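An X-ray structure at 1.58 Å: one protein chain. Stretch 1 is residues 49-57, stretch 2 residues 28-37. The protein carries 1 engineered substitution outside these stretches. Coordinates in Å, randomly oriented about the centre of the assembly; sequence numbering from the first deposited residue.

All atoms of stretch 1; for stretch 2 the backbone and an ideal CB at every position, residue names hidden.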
# COMPACT_ATOMS: atom_id res chain seq x y z
N ALA A 49 -9.42 -10.15 -16.41
CA ALA A 49 -10.62 -9.55 -15.86
C ALA A 49 -10.84 -8.16 -16.41
O ALA A 49 -11.99 -7.78 -16.75
CB ALA A 49 -10.56 -9.52 -14.32
N ILE A 50 -9.76 -7.40 -16.57
CA ILE A 50 -9.79 -6.11 -17.27
C ILE A 50 -10.25 -6.24 -18.73
O ILE A 50 -11.21 -5.54 -19.13
CB ILE A 50 -8.46 -5.36 -17.15
CG1 ILE A 50 -8.21 -4.93 -15.71
CG2 ILE A 50 -8.44 -4.17 -18.04
CD1 ILE A 50 -6.75 -4.55 -15.46
N LYS A 51 -9.63 -7.15 -19.48
CA LYS A 51 -10.05 -7.45 -20.86
C LYS A 51 -11.55 -7.79 -20.92
O LYS A 51 -12.30 -7.32 -21.80
CB LYS A 51 -9.22 -8.59 -21.47
CG LYS A 51 -7.81 -8.19 -21.86
CD LYS A 51 -7.05 -9.35 -22.49
CE LYS A 51 -5.89 -8.91 -23.38
NZ LYS A 51 -5.74 -9.78 -24.62
N SER A 52 -12.01 -8.56 -19.94
CA SER A 52 -13.38 -9.06 -19.92
C SER A 52 -14.34 -7.87 -19.78
O SER A 52 -15.32 -7.76 -20.48
CB SER A 52 -13.57 -10.03 -18.74
OG SER A 52 -14.89 -10.55 -18.76
N VAL A 53 -14.04 -6.95 -18.87
CA VAL A 53 -14.91 -5.85 -18.71
C VAL A 53 -14.78 -4.78 -19.83
O VAL A 53 -15.80 -4.27 -20.31
CB VAL A 53 -14.82 -5.30 -17.27
CG1 VAL A 53 -13.56 -4.48 -17.10
CG2 VAL A 53 -16.08 -4.55 -16.93
N ALA A 54 -13.56 -4.52 -20.33
CA ALA A 54 -13.33 -3.64 -21.48
C ALA A 54 -14.11 -4.24 -22.68
O ALA A 54 -14.68 -3.50 -23.46
CB ALA A 54 -11.85 -3.54 -21.84
N SER A 55 -14.20 -5.55 -22.74
CA SER A 55 -14.97 -6.20 -23.87
C SER A 55 -16.48 -5.90 -23.82
O SER A 55 -17.20 -6.07 -24.81
CB SER A 55 -14.77 -7.69 -23.91
OG SER A 55 -13.51 -7.99 -24.42
N ARG A 56 -16.95 -5.41 -22.70
CA ARG A 56 -18.38 -5.12 -22.51
C ARG A 56 -18.66 -3.63 -22.72
O ARG A 56 -19.79 -3.19 -22.51
CB ARG A 56 -18.87 -5.63 -21.11
CG ARG A 56 -18.95 -7.16 -21.00
CD ARG A 56 -19.60 -7.77 -19.73
NE ARG A 56 -19.09 -7.26 -18.45
CZ ARG A 56 -19.61 -6.20 -17.79
NH1 ARG A 56 -19.11 -5.81 -16.62
NH2 ARG A 56 -20.64 -5.51 -18.28
N GLY A 57 -17.64 -2.86 -23.12
CA GLY A 57 -17.72 -1.46 -23.40
C GLY A 57 -17.33 -0.49 -22.28
O GLY A 57 -17.33 0.69 -22.48
N UNK A 28 -14.56 -6.75 -12.69
CA UNK A 28 -15.41 -7.54 -13.58
C UNK A 28 -16.80 -7.04 -13.65
O UNK A 28 -17.33 -6.93 -14.75
CB UNK A 28 -15.43 -9.01 -13.14
N UNK A 29 -17.37 -6.64 -12.52
CA UNK A 29 -18.72 -6.16 -12.51
C UNK A 29 -18.88 -4.64 -12.74
O UNK A 29 -19.98 -4.12 -12.58
CB UNK A 29 -19.35 -6.54 -11.17
N UNK A 30 -17.82 -3.87 -13.03
CA UNK A 30 -17.95 -2.46 -13.36
C UNK A 30 -18.96 -2.25 -14.50
O UNK A 30 -19.07 -3.04 -15.42
CB UNK A 30 -16.59 -1.88 -13.74
N UNK A 31 -19.72 -1.21 -14.35
CA UNK A 31 -20.77 -0.87 -15.31
C UNK A 31 -20.40 0.33 -16.16
O UNK A 31 -21.05 0.55 -17.17
CB UNK A 31 -22.09 -0.60 -14.58
N UNK A 32 -19.40 1.13 -15.74
CA UNK A 32 -18.98 2.37 -16.43
C UNK A 32 -17.50 2.55 -16.69
O UNK A 32 -17.09 2.87 -17.82
CB UNK A 32 -19.45 3.57 -15.61
N UNK A 33 -16.71 2.47 -15.62
CA UNK A 33 -15.31 2.81 -15.73
C UNK A 33 -14.44 2.13 -14.69
O UNK A 33 -14.88 1.71 -13.59
CB UNK A 33 -15.14 4.33 -15.62
N UNK A 34 -13.18 1.96 -15.10
CA UNK A 34 -12.17 1.36 -14.23
C UNK A 34 -10.93 2.19 -14.38
O UNK A 34 -10.39 2.35 -15.50
CB UNK A 34 -11.91 -0.11 -14.57
N UNK A 35 -10.49 2.77 -13.26
CA UNK A 35 -9.35 3.61 -13.21
C UNK A 35 -8.32 3.00 -12.30
O UNK A 35 -8.59 2.73 -11.12
CB UNK A 35 -9.73 5.02 -12.75
N UNK A 36 -7.10 2.77 -12.83
CA UNK A 36 -6.12 2.01 -12.04
C UNK A 36 -4.80 2.73 -12.07
O UNK A 36 -4.38 3.25 -13.12
CB UNK A 36 -5.96 0.58 -12.56
N UNK A 37 -4.15 2.85 -10.91
CA UNK A 37 -2.73 3.23 -10.84
C UNK A 37 -2.00 2.13 -10.13
O UNK A 37 -2.42 1.80 -9.03
CB UNK A 37 -2.52 4.57 -10.13

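Position 28 has helical backbone angles (-60/-41), and its CA lies 5.4 Å from the CA of Val53, the tightest backbone register between the stretches. Its CA-to-CB bond runs sideways, and the ideal CB stands 5.0 Å from Ala49 CB. Next to a methyl group, a small residue such as alanine, serine or threonine would fit, though a longer chain could also run past. The carbonyl is the better-defined feature: Arg56 NH1 donates to O of position 28 at 2.8 Å, with an N-H...O angle of 153°, and Val53 CG2 packs against the same O at 3.5 Å. None of this depends on the side chain, so the backbone constrains identity little. The deposited residue is Ser28, rotamer m, whose OG comes within 3.7 Å of Ala49 CB and is hydrogen-bonded elsewhere in the structure. A water donates to Ser28 O at 2.9 Å and accepts from Arg56 NE at 2.8 Å, so the guanidinium reaches this carbonyl both directly and through solvent.

At position 29 the CB points away and finds nothing of stretch 1 within 5.5 Å, so many residues would suit. It is Ser29, rotamer m.

Position 30 is extended (-53/141). Its CB points sideways, 4.2 Å from Val53 CG2 and 5.5 Å from Arg56 NH1. A small apolar side chain is a natural match for the valine methyl, with the cationic group not far off; small polar residues are not excluded. Its carbonyl takes the second bond from Arg56, NH1 to O of position 30 at 3.0 Å and 143°. One nitrogen thus holds two carbonyls, both lying at the edge of the guanidinium near its plane, as hydrogen bonding requires. The residue is Ala30, whose CB lies 4.3 Å from Val53 CG2.

Positions 31, 32 and 33 all direct CB away from stretch 1, with no atom of it within 5.5 Å of the ideal CB. Polar or charged residues are plausible, but stretch 1 selects none. They are Arg31, Glu32 and Ser33, the last beginning the strand; none makes a contact across the stretches.

Strand position 34 turns CB toward the helix, 5.3 Å from Val53 CG1. The apolar surface there favours valine, isoleucine, leucine or perhaps alanine. Val34 is found, in rotamer t, with CG2 4.5 Å from Val53 CG1, a loose apolar contact.

Position 35 follows the strand's alternation and is out of reach, leaving its choice open. It is Lys35, whose NZ is hydrogen-bonded elsewhere in the structure.

At position 36 CB points toward stretch 1 again, but its ideal CB has no neighbour there within 5.5 Å. Ile50 offers its CD1 across this gap, so a longer apolar chain such as isoleucine, leucine or methionine would bridge it better than alanine. The deposited Ile36 (chi1 m, chi2 t) does so, placing CD1 3.7 Å from Ile50 CD1.

Position 37 is out of reach, and stretch 1 gives no guidance; it is Ala37.

Stretch 2 (28-37) SSARESVKIA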
# COMPACT_ATOMS: atom_id res chain seq x y z
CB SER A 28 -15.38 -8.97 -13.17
OG SER A 28 -14.12 -9.40 -13.49
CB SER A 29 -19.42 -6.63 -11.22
OG SER A 29 -19.35 -8.07 -11.13
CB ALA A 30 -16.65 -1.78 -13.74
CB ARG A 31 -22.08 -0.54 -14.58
CG ARG A 31 -22.47 -1.58 -13.57
CD ARG A 31 -23.85 -1.31 -12.97
NE ARG A 31 -24.24 -2.49 -12.18
CZ ARG A 31 -25.40 -2.63 -11.52
NH1 ARG A 31 -26.34 -1.67 -11.53
NH2 ARG A 31 -25.61 -3.76 -10.84
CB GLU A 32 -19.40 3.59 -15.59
CG GLU A 32 -20.91 3.67 -15.36
CD GLU A 32 -21.67 3.91 -16.65
OE1 GLU A 32 -21.13 4.66 -17.50
OE2 GLU A 32 -22.80 3.39 -16.81
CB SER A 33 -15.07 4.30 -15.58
OG SER A 33 -15.45 4.77 -14.31
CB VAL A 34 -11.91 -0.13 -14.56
CG1 VAL A 34 -10.76 -0.65 -13.72
CG2 VAL A 34 -13.12 -0.99 -14.32
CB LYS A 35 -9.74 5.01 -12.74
CG LYS A 35 -10.68 5.79 -13.75
CD LYS A 35 -11.20 7.11 -13.16
CE LYS A 35 -12.19 7.76 -14.09
NZ LYS A 35 -11.43 8.39 -15.21
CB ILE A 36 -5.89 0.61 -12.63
CG1 ILE A 36 -7.15 -0.22 -12.54
CG2 ILE A 36 -4.67 -0.13 -12.04
CD1 ILE A 36 -7.32 -1.37 -13.56
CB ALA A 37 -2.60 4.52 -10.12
O HOH W 1 -16.82 -8.38 -17.18
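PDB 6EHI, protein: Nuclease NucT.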